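Local coordinates for protein L-threonine dehydrogenase (Flavobacterium frigidimaris, PDB 2YY7) that binds NAD and probably catalyses the NAD-dependent oxidation of L-threonine at its side-chain hydroxyl, at residues G182-D186 with I275-W279; A195-Y201 with I260-T266; K111-W115 with T223-M227. All coordinates share one frame; numbering follows the deposited sequence.

Contact 1 (G182-D186 with I275-W279)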
loop_
_atom_site.group_PDB
_atom_site.type_symbol
_atom_site.label_atom_id
_atom_site.label_comp_id
_atom_site.label_asym_id
_atom_site.label_seq_id
_atom_site.Cartn_x
_atom_site.Cartn_y
_atom_site.Cartn_z
ATOM N N GLY A 182 17.968 6.121 -12.183
ATOM C CA GLY A 182 18.060 4.736 -11.762
ATOM C C GLY A 182 16.750 3.981 -11.788
ATOM O O GLY A 182 16.434 3.245 -10.856
ATOM N N GLY A 183 15.980 4.170 -12.850
ATOM C CA GLY A 183 14.720 3.462 -12.983
ATOM C C GLY A 183 15.027 2.174 -13.721
ATOM O O GLY A 183 16.169 1.955 -14.123
ATOM N N THR A 184 14.028 1.321 -13.905
ATOM C CA THR A 184 14.241 0.057 -14.602
ATOM C C THR A 184 14.169 0.242 -16.116
ATOM O O THR A 184 14.619 -0.610 -16.882
ATOM C CB THR A 184 13.192 -0.988 -14.168
ATOM O OG1 THR A 184 13.286 -1.197 -12.754
ATOM C CG2 THR A 184 13.421 -2.301 -14.878
ATOM N N THR A 185 13.607 1.370 -16.540
ATOM C CA THR A 185 13.457 1.679 -17.956
ATOM C C THR A 185 14.582 2.562 -18.496
ATOM O O THR A 185 14.558 2.968 -19.659
ATOM C CB THR A 185 12.109 2.391 -18.200
ATOM O OG1 THR A 185 11.988 3.510 -17.312
ATOM C CG2 THR A 185 10.948 1.441 -17.947
ATOM N N ASP A 186 15.574 2.848 -17.658
ATOM C CA ASP A 186 16.683 3.711 -18.051
ATOM C C ASP A 186 17.461 3.269 -19.293
ATOM O O ASP A 186 18.154 4.081 -19.908
ATOM C CB ASP A 186 17.645 3.887 -16.873
ATOM C CG ASP A 186 17.021 4.654 -15.712
ATOM O OD1 ASP A 186 15.802 4.940 -15.750
ATOM O OD2 ASP A 186 17.753 4.972 -14.757
ATOM N N ILE A 275 12.610 -6.869 -12.129
ATOM C CA ILE A 275 11.659 -5.802 -11.846
ATOM C C ILE A 275 10.756 -5.661 -13.068
ATOM O O ILE A 275 9.529 -5.657 -12.953
ATOM C CB ILE A 275 12.371 -4.449 -11.600
ATOM C CG1 ILE A 275 13.294 -4.550 -10.381
ATOM C CG2 ILE A 275 11.336 -3.349 -11.412
ATOM C CD1 ILE A 275 14.047 -3.275 -10.061
ATOM N N ALA A 276 11.379 -5.537 -14.237
ATOM C CA ALA A 276 10.652 -5.395 -15.493
ATOM C C ALA A 276 9.652 -6.528 -15.723
ATOM O O ALA A 276 8.533 -6.289 -16.176
ATOM C CB ALA A 276 11.636 -5.326 -16.659
ATOM N N ASP A 277 10.054 -7.759 -15.421
ATOM C CA ASP A 277 9.162 -8.898 -15.614
ATOM C C ASP A 277 7.925 -8.839 -14.718
ATOM O O ASP A 277 6.937 -9.516 -14.986
ATOM C CB ASP A 277 9.897 -10.222 -15.382
ATOM C CG ASP A 277 10.957 -10.501 -16.443
ATOM O OD1 ASP A 277 10.785 -10.064 -17.600
ATOM O OD2 ASP A 277 11.954 -11.173 -16.119
ATOM N N SER A 278 7.968 -8.031 -13.659
ATOM C CA SER A 278 6.815 -7.919 -12.771
ATOM C C SER A 278 5.877 -6.787 -13.202
ATOM O O SER A 278 4.838 -6.567 -12.574
ATOM C CB SER A 278 7.259 -7.692 -11.324
ATOM O OG SER A 278 7.644 -6.348 -11.109
ATOM N N TRP A 279 6.236 -6.076 -14.271
ATOM C CA TRP A 279 5.409 -4.975 -14.767
ATOM C C TRP A 279 4.685 -5.309 -16.067
ATOM O O TRP A 279 5.070 -6.230 -16.786
ATOM C CB TRP A 279 6.249 -3.719 -15.027
ATOM C CG TRP A 279 6.915 -3.126 -13.838
ATOM C CD1 TRP A 279 6.690 -3.426 -12.524
ATOM C CD2 TRP A 279 7.906 -2.094 -13.853
ATOM N NE1 TRP A 279 7.481 -2.639 -11.719
ATOM C CE2 TRP A 279 8.237 -1.813 -12.511
ATOM C CE3 TRP A 279 8.545 -1.376 -14.875
ATOM C CZ2 TRP A 279 9.181 -0.843 -12.161
ATOM C CZ3 TRP A 279 9.486 -0.410 -14.526
ATOM C CH2 TRP A 279 9.793 -0.154 -13.180
#

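Contact 2 (A195-Y201 with I260-T266)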
loop_
_atom_site.group_PDB
_atom_site.type_symbol
_atom_site.label_atom_id
_atom_site.label_comp_id
_atom_site.label_asym_id
_atom_site.label_seq_id
_atom_site.Cartn_x
_atom_site.Cartn_y
_atom_site.Cartn_z
ATOM N N ALA A 195 24.808 4.465 -28.390
ATOM C CA ALA A 195 24.687 4.292 -29.832
ATOM C C ALA A 195 25.454 5.410 -30.528
ATOM O O ALA A 195 26.191 5.179 -31.484
ATOM C CB ALA A 195 23.216 4.339 -30.254
ATOM N N ILE A 196 25.276 6.623 -30.023
ATOM C CA ILE A 196 25.921 7.803 -30.584
ATOM C C ILE A 196 27.411 7.891 -30.235
ATOM O O ILE A 196 28.234 8.249 -31.079
ATOM C CB ILE A 196 25.195 9.080 -30.098
ATOM C CG1 ILE A 196 23.746 9.068 -30.605
ATOM C CG2 ILE A 196 25.916 10.322 -30.588
ATOM C CD1 ILE A 196 22.894 10.206 -30.083
ATOM N N ALA A 197 27.754 7.546 -29.000
ATOM C CA ALA A 197 29.139 7.611 -28.555
ATOM C C ALA A 197 30.002 6.434 -28.996
ATOM O O ALA A 197 31.096 6.631 -29.528
ATOM C CB ALA A 197 29.189 7.748 -27.031
ATOM N N ASP A 198 29.512 5.215 -28.783
ATOM C CA ASP A 198 30.280 4.022 -29.131
ATOM C C ASP A 198 29.764 3.251 -30.338
ATOM O O ASP A 198 30.456 2.377 -30.855
ATOM C CB ASP A 198 30.337 3.068 -27.933
ATOM C CG ASP A 198 30.623 3.783 -26.629
ATOM O OD1 ASP A 198 31.511 4.663 -26.613
ATOM O OD2 ASP A 198 29.964 3.458 -25.618
ATOM N N LYS A 199 28.550 3.561 -30.779
ATOM C CA LYS A 199 27.969 2.870 -31.922
ATOM C C LYS A 199 27.626 1.426 -31.560
ATOM O O LYS A 199 27.478 0.577 -32.435
ATOM C CB LYS A 199 28.941 2.888 -33.102
ATOM C CG LYS A 199 28.381 3.539 -34.346
ATOM C CD LYS A 199 28.033 5.003 -34.109
ATOM C CE LYS A 199 29.274 5.841 -33.847
ATOM N NZ LYS A 199 28.944 7.294 -33.756
ATOM N N LYS A 200 27.520 1.161 -30.260
ATOM C CA LYS A 200 27.172 -0.162 -29.747
ATOM C C LYS A 200 26.678 -0.007 -28.310
ATOM O O LYS A 200 27.031 0.952 -27.626
ATOM C CB LYS A 200 28.380 -1.105 -29.795
ATOM C CG LYS A 200 29.567 -0.659 -28.963
ATOM C CD LYS A 200 30.735 -1.627 -29.109
ATOM C CE LYS A 200 31.166 -1.767 -30.568
ATOM N NZ LYS A 200 32.313 -2.708 -30.733
ATOM N N TYR A 201 25.861 -0.951 -27.856
ATOM C CA TYR A 201 25.314 -0.876 -26.508
ATOM C C TYR A 201 25.072 -2.252 -25.899
ATOM O O TYR A 201 24.688 -3.194 -26.591
ATOM C CB TYR A 201 23.992 -0.090 -26.540
ATOM C CG TYR A 201 23.240 -0.026 -25.220
ATOM C CD1 TYR A 201 21.895 -0.394 -25.148
ATOM C CD2 TYR A 201 23.867 0.404 -24.049
ATOM C CE1 TYR A 201 21.193 -0.341 -23.950
ATOM C CE2 TYR A 201 23.172 0.464 -22.837
ATOM C CZ TYR A 201 21.833 0.087 -22.797
ATOM O OH TYR A 201 21.140 0.119 -21.611
ATOM N N ILE A 260 21.593 5.229 -37.385
ATOM C CA ILE A 260 22.977 4.793 -37.212
ATOM C C ILE A 260 23.018 3.331 -37.665
ATOM O O ILE A 260 22.893 2.411 -36.857
ATOM C CB ILE A 260 23.407 4.898 -35.732
ATOM C CG1 ILE A 260 23.070 6.292 -35.191
ATOM C CG2 ILE A 260 24.900 4.651 -35.607
ATOM C CD1 ILE A 260 23.300 6.458 -33.706
ATOM N N PRO A 261 23.185 3.105 -38.980
ATOM C CA PRO A 261 23.234 1.773 -39.598
ATOM C C PRO A 261 24.233 0.778 -39.018
ATOM O O PRO A 261 24.001 -0.429 -39.058
ATOM C CB PRO A 261 23.529 2.086 -41.066
ATOM C CG PRO A 261 22.914 3.445 -41.257
ATOM C CD PRO A 261 23.347 4.157 -40.001
ATOM N N GLU A 262 25.340 1.281 -38.482
ATOM C CA GLU A 262 26.372 0.418 -37.925
ATOM C C GLU A 262 26.140 0.068 -36.456
ATOM O O GLU A 262 26.882 -0.723 -35.880
ATOM C CB GLU A 262 27.750 1.073 -38.080
ATOM C CG GLU A 262 27.920 2.383 -37.315
ATOM C CD GLU A 262 27.417 3.607 -38.075
ATOM O OE1 GLU A 262 26.319 3.549 -38.670
ATOM O OE2 GLU A 262 28.120 4.639 -38.063
ATOM N N PHE A 263 25.110 0.652 -35.853
ATOM C CA PHE A 263 24.807 0.384 -34.450
ATOM C C PHE A 263 24.519 -1.087 -34.180
ATOM O O PHE A 263 23.746 -1.716 -34.895
ATOM C CB PHE A 263 23.600 1.210 -33.997
ATOM C CG PHE A 263 23.151 0.906 -32.591
ATOM C CD1 PHE A 263 24.013 1.097 -31.514
ATOM C CD2 PHE A 263 21.864 0.443 -32.344
ATOM C CE1 PHE A 263 23.600 0.831 -30.210
ATOM C CE2 PHE A 263 21.437 0.173 -31.042
ATOM C CZ PHE A 263 22.308 0.368 -29.971
ATOM N N THR A 264 25.136 -1.627 -33.134
ATOM C CA THR A 264 24.924 -3.017 -32.755
ATOM C C THR A 264 24.540 -3.085 -31.282
ATOM O O THR A 264 24.924 -2.223 -30.491
ATOM C CB THR A 264 26.187 -3.867 -32.981
ATOM O OG1 THR A 264 27.271 -3.331 -32.216
ATOM C CG2 THR A 264 26.559 -3.878 -34.457
ATOM N N ILE A 265 23.787 -4.114 -30.914
ATOM C CA ILE A 265 23.347 -4.263 -29.536
ATOM C C ILE A 265 23.401 -5.705 -29.048
ATOM O O ILE A 265 23.027 -6.632 -29.766
ATOM C CB ILE A 265 21.901 -3.732 -29.374
ATOM C CG1 ILE A 265 21.463 -3.804 -27.906
ATOM C CG2 ILE A 265 20.949 -4.543 -30.246
ATOM C CD1 ILE A 265 20.110 -3.156 -27.644
ATOM N N THR A 266 23.888 -5.884 -27.825
ATOM C CA THR A 266 23.966 -7.197 -27.201
ATOM C C THR A 266 23.141 -7.088 -25.920
ATOM O O THR A 266 22.929 -5.987 -25.411
ATOM C CB THR A 266 25.420 -7.595 -26.874
ATOM O OG1 THR A 266 26.027 -6.589 -26.055
ATOM C CG2 THR A 266 26.223 -7.754 -28.161
HETATM O O HOH W 1 28.462 -1.510 -33.877
#

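Contact 3 (K111-W115 with T223-M227)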
loop_
_atom_site.group_PDB
_atom_site.type_symbol
_atom_site.label_atom_id
_atom_site.label_comp_id
_atom_site.label_asym_id
_atom_site.label_seq_id
_atom_site.Cartn_x
_atom_site.Cartn_y
_atom_site.Cartn_z
ATOM N N LYS A 111 -2.413 25.262 -2.086
ATOM C CA LYS A 111 -3.700 24.972 -2.707
ATOM C C LYS A 111 -3.783 23.699 -3.540
ATOM O O LYS A 111 -4.803 23.013 -3.528
ATOM C CB LYS A 111 -4.121 26.149 -3.602
ATOM C CG LYS A 111 -4.263 27.485 -2.893
ATOM C CD LYS A 111 -4.763 28.556 -3.857
ATOM C CE LYS A 111 -4.939 29.895 -3.158
ATOM N NZ LYS A 111 -5.453 30.953 -4.081
ATOM N N LYS A 112 -2.719 23.389 -4.273
ATOM C CA LYS A 112 -2.732 22.232 -5.153
ATOM C C LYS A 112 -1.431 21.435 -5.101
ATOM O O LYS A 112 -0.359 21.978 -4.830
ATOM C CB LYS A 112 -2.994 22.716 -6.587
ATOM C CG LYS A 112 -3.288 21.633 -7.621
ATOM C CD LYS A 112 -3.468 22.242 -9.021
ATOM C CE LYS A 112 -4.650 23.210 -9.079
ATOM N NZ LYS A 112 -4.838 23.806 -10.445
ATOM N N ILE A 113 -1.537 20.142 -5.378
ATOM C CA ILE A 113 -0.378 19.267 -5.363
ATOM C C ILE A 113 -0.328 18.347 -6.565
ATOM O O ILE A 113 -1.360 17.837 -7.018
ATOM C CB ILE A 113 -0.379 18.335 -4.122
ATOM C CG1 ILE A 113 -0.229 19.147 -2.838
ATOM C CG2 ILE A 113 0.748 17.306 -4.240
ATOM C CD1 ILE A 113 -0.456 18.326 -1.585
ATOM N N PHE A 114 0.875 18.159 -7.094
ATOM C CA PHE A 114 1.082 17.193 -8.154
ATOM C C PHE A 114 2.108 16.239 -7.562
ATOM O O PHE A 114 3.153 16.669 -7.063
ATOM C CB PHE A 114 1.685 17.765 -9.438
ATOM C CG PHE A 114 2.060 16.684 -10.431
ATOM C CD1 PHE A 114 1.070 16.021 -11.162
ATOM C CD2 PHE A 114 3.379 16.241 -10.540
ATOM C CE1 PHE A 114 1.381 14.933 -11.979
ATOM C CE2 PHE A 114 3.708 15.150 -11.355
ATOM C CZ PHE A 114 2.703 14.493 -12.075
ATOM N N TRP A 115 1.796 14.954 -7.599
ATOM C CA TRP A 115 2.694 13.932 -7.090
ATOM C C TRP A 115 2.593 12.778 -8.075
ATOM O O TRP A 115 1.518 12.226 -8.284
ATOM C CB TRP A 115 2.263 13.475 -5.699
ATOM C CG TRP A 115 3.048 12.288 -5.228
ATOM C CD1 TRP A 115 4.334 12.278 -4.765
ATOM C CD2 TRP A 115 2.624 10.924 -5.263
ATOM N NE1 TRP A 115 4.737 10.991 -4.512
ATOM C CE2 TRP A 115 3.705 10.138 -4.810
ATOM C CE3 TRP A 115 1.433 10.287 -5.639
ATOM C CZ2 TRP A 115 3.631 8.743 -4.720
ATOM C CZ3 TRP A 115 1.360 8.897 -5.551
ATOM C CH2 TRP A 115 2.452 8.143 -5.093
ATOM N N THR A 223 1.738 16.321 -17.173
ATOM C CA THR A 223 1.858 16.889 -15.835
ATOM C C THR A 223 1.224 18.269 -15.739
ATOM O O THR A 223 0.432 18.538 -14.838
ATOM C CB THR A 223 3.340 16.997 -15.416
ATOM O OG1 THR A 223 3.944 15.698 -15.472
ATOM C CG2 THR A 223 3.461 17.549 -13.999
ATOM N N ILE A 224 1.572 19.144 -16.673
ATOM C CA ILE A 224 1.037 20.497 -16.681
ATOM C C ILE A 224 -0.459 20.541 -16.973
ATOM O O ILE A 224 -1.198 21.289 -16.336
ATOM C CB ILE A 224 1.780 21.368 -17.720
ATOM C CG1 ILE A 224 3.256 21.479 -17.324
ATOM C CG2 ILE A 224 1.128 22.741 -17.832
ATOM C CD1 ILE A 224 4.100 22.235 -18.320
ATOM N N ASN A 225 -0.907 19.745 -17.937
ATOM C CA ASN A 225 -2.316 19.739 -18.299
ATOM C C ASN A 225 -3.255 19.230 -17.210
ATOM O O ASN A 225 -4.321 19.808 -17.003
ATOM C CB ASN A 225 -2.530 18.953 -19.593
ATOM C CG ASN A 225 -1.982 19.684 -20.810
ATOM O OD1 ASN A 225 -1.787 20.898 -20.773
ATOM N ND2 ASN A 225 -1.744 18.954 -21.891
ATOM N N ILE A 226 -2.878 18.164 -16.505
ATOM C CA ILE A 226 -3.750 17.659 -15.448
ATOM C C ILE A 226 -3.823 18.676 -14.310
ATOM O O ILE A 226 -4.850 18.808 -13.641
ATOM C CB ILE A 226 -3.267 16.287 -14.893
ATOM C CG1 ILE A 226 -4.326 15.727 -13.933
ATOM C CG2 ILE A 226 -1.936 16.441 -14.176
ATOM C CD1 ILE A 226 -4.071 14.301 -13.467
ATOM N N MET A 227 -2.733 19.408 -14.100
ATOM C CA MET A 227 -2.686 20.417 -13.044
ATOM C C MET A 227 -3.459 21.693 -13.382
ATOM O O MET A 227 -4.044 22.316 -12.494
ATOM C CB MET A 227 -1.232 20.762 -12.712
ATOM C CG MET A 227 -0.543 19.722 -11.835
ATOM S SD MET A 227 -1.231 19.662 -10.150
ATOM C CE MET A 227 -0.203 20.845 -9.335
#

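Contact 1 (G182-D186 with I275-W279)
Thr-184 pushes its side chain from the loop 182–186 against Ile-275, Ala-276 and Trp-279, and each of its atoms finds a different neighbour. CB lies by the six-membered ring of the Trp-279 indole, 3.6 Å from CH2, at a slant to the ring. From there the branches part. OG1 turns to Ile-275, whose side chain runs obliquely to that of the threonine, and sits 3.2 Å from its CG2, with the CD1 methyl of the same isoleucine also close by. This hydroxyl, buried among methyl groups, is satisfied by a hydrogen bond to Ser-80 OG. A chi1 of -59° puts OG1 beside the backbone N and leaves CG2 anti to it; CG2 passes to Ala-276 and rests 3.9 Å from its CB. Thr-185 adds a lighter touch: its CG2 comes to the edge of the indole, near the ring plane, 4.2 Å from Trp-279 CZ3.

The far side of the contact is a compact unit. Ile-275 CG2 lies 3.3 Å above one face of the Trp-279 ring, toward the rim, and so helps fix the indole that Thr-184 meets. A type I turn runs from Ala-276 to Trp-279. Ile-275 O is gripped twice by Ser-278, by its backbone N and by OG, the latter at 2.7 Å, in the carbonyl plane and on a lone pair.

Beyond the contact, the Thr-185 hydroxyl bonds a glycerol molecule, probably from the crystallisation liquor, and the Thr-185 side chain comes within about 4 Å of the bound NAD at the nearest atoms. Buried and without hydrogen bonds between its segments, the packing joins the loop after strand 164–174, beside the NAD pocket in the Rossmann fold of a short-chain dehydrogenase-reductase, to the C-terminal part of the chain.

Contact 2 (A195-Y201 with I260-T266)
Phe-263 slides its ring under Ala-195, whose CB makes a CH-pi contact over one face, 3.9 Å from the ring centroid and 28° off the normal. The same ring meets Tyr-201 quite differently: Tyr-201 CB lies at its edge, in plane, 3.8 Å from CE1. With CG anti to the backbone N (chi1 175°), the phenylalanine is carried from its loop to the end of helix 187–197. Tyr-201 and Ile-265 run side by side and point the same way, as expected of paired residues on one sheet face. Ile-260 stands at about a right angle to both Ile-196 and Lys-199, and its CG2 is pressed tightly on Lys-199 CD at 3.5 Å. Lys-199, of positive phi just after the helix, doubles back at chi2 and chi3, and its NZ bonds Ile-196 O from above the carbonyl plane at 2.9 Å.

The backbones pair in parallel: Thr-264 N bonds Lys-199 O, Tyr-201 N bonds Thr-264 O, and Thr-266 N bonds Tyr-201 O at 3.1 Å. One water donates to Lys-199 O and Glu-262 O and accepts from Thr-264 OG1, tying the start of the ladder together.

Strands 200–203 and 264–267 thus form a small two-stranded parallel sheet. Helix 187–197 covers Tyr-201 through Tyr-187 and Ile-191, while Ala-253 and Ile-256 of helix 249–257 pack on Phe-263.

Contact 3 (K111-W115 with T223-M227)
Lys-112 NZ donates a 2.7 Å hydrogen bond to Met-227 O, approaching nearly in line with the carbonyl (C=O...N angle 169°). The acceptor lies close to the C-terminal end of helix 216–228, where the helix dipole would probably strengthen its pull on the ammonium group. The lysine reaches it through a chain that is extended at first and then bent at chi3. On the way it slides past the methionine in the opposite direction, CD lying 3.6 Å from Met-227 CE. Cut back to alanine, the position would probably leave Met-227 O without its charged donor and uncover the methionine's thioether end. The Lys-112 side chain also packs against Asp-71 and Asp-164.

Met-227, folded at chi2 and chi3, carries its thioether in between the strand and the helix: SD sits 3.6 Å from Phe-114 CB. Phe-114 holds CG anti to the backbone N (chi1 172°), which brings its ring against Thr-223. There Thr-223 CG2 stands over the ring centre, 3.5 Å from the centroid and 10° off the normal, a CH-pi contact. The threonine's hydroxyl is engaged with Tyr-170 OH and Ala-219 O, which helps to keep the methyl facing the ring. Ile-226 CG2 makes a looser approach, 4.3 Å from Phe-114 CE1.

Ile-113 points away from this helix, into helix 87–106. Strand 112–118 is therefore covered on both faces, in the alpha/beta/alpha layering of a Rossmann fold, with helix 216–228 packed on one side of the central parallel strands.

Overall arrangement
Contacts 1 and 3 are buried, each about 13 Å from the chain centre but on opposite sides of it; contact 2 lies some 27 Å out and is partly exposed. Their chemistry follows: contact 1 is packing without hydrogen bonds between its segments, contact 3 joins methyl-on-ring packing to one lysine bond, and contact 2 combines parallel backbone pairing and a bridging water with a methyl-on-ring contact on its buried side. Contacts 1 and 2 draw on consecutive elements, strand 264–267 leading to helix 272–276, and contact 2 is nested within the chain loop that contact 1 closes. Contact 3 belongs to the central sheet of the NAD-binding fold, whereas contact 2 holds a separate small sheet.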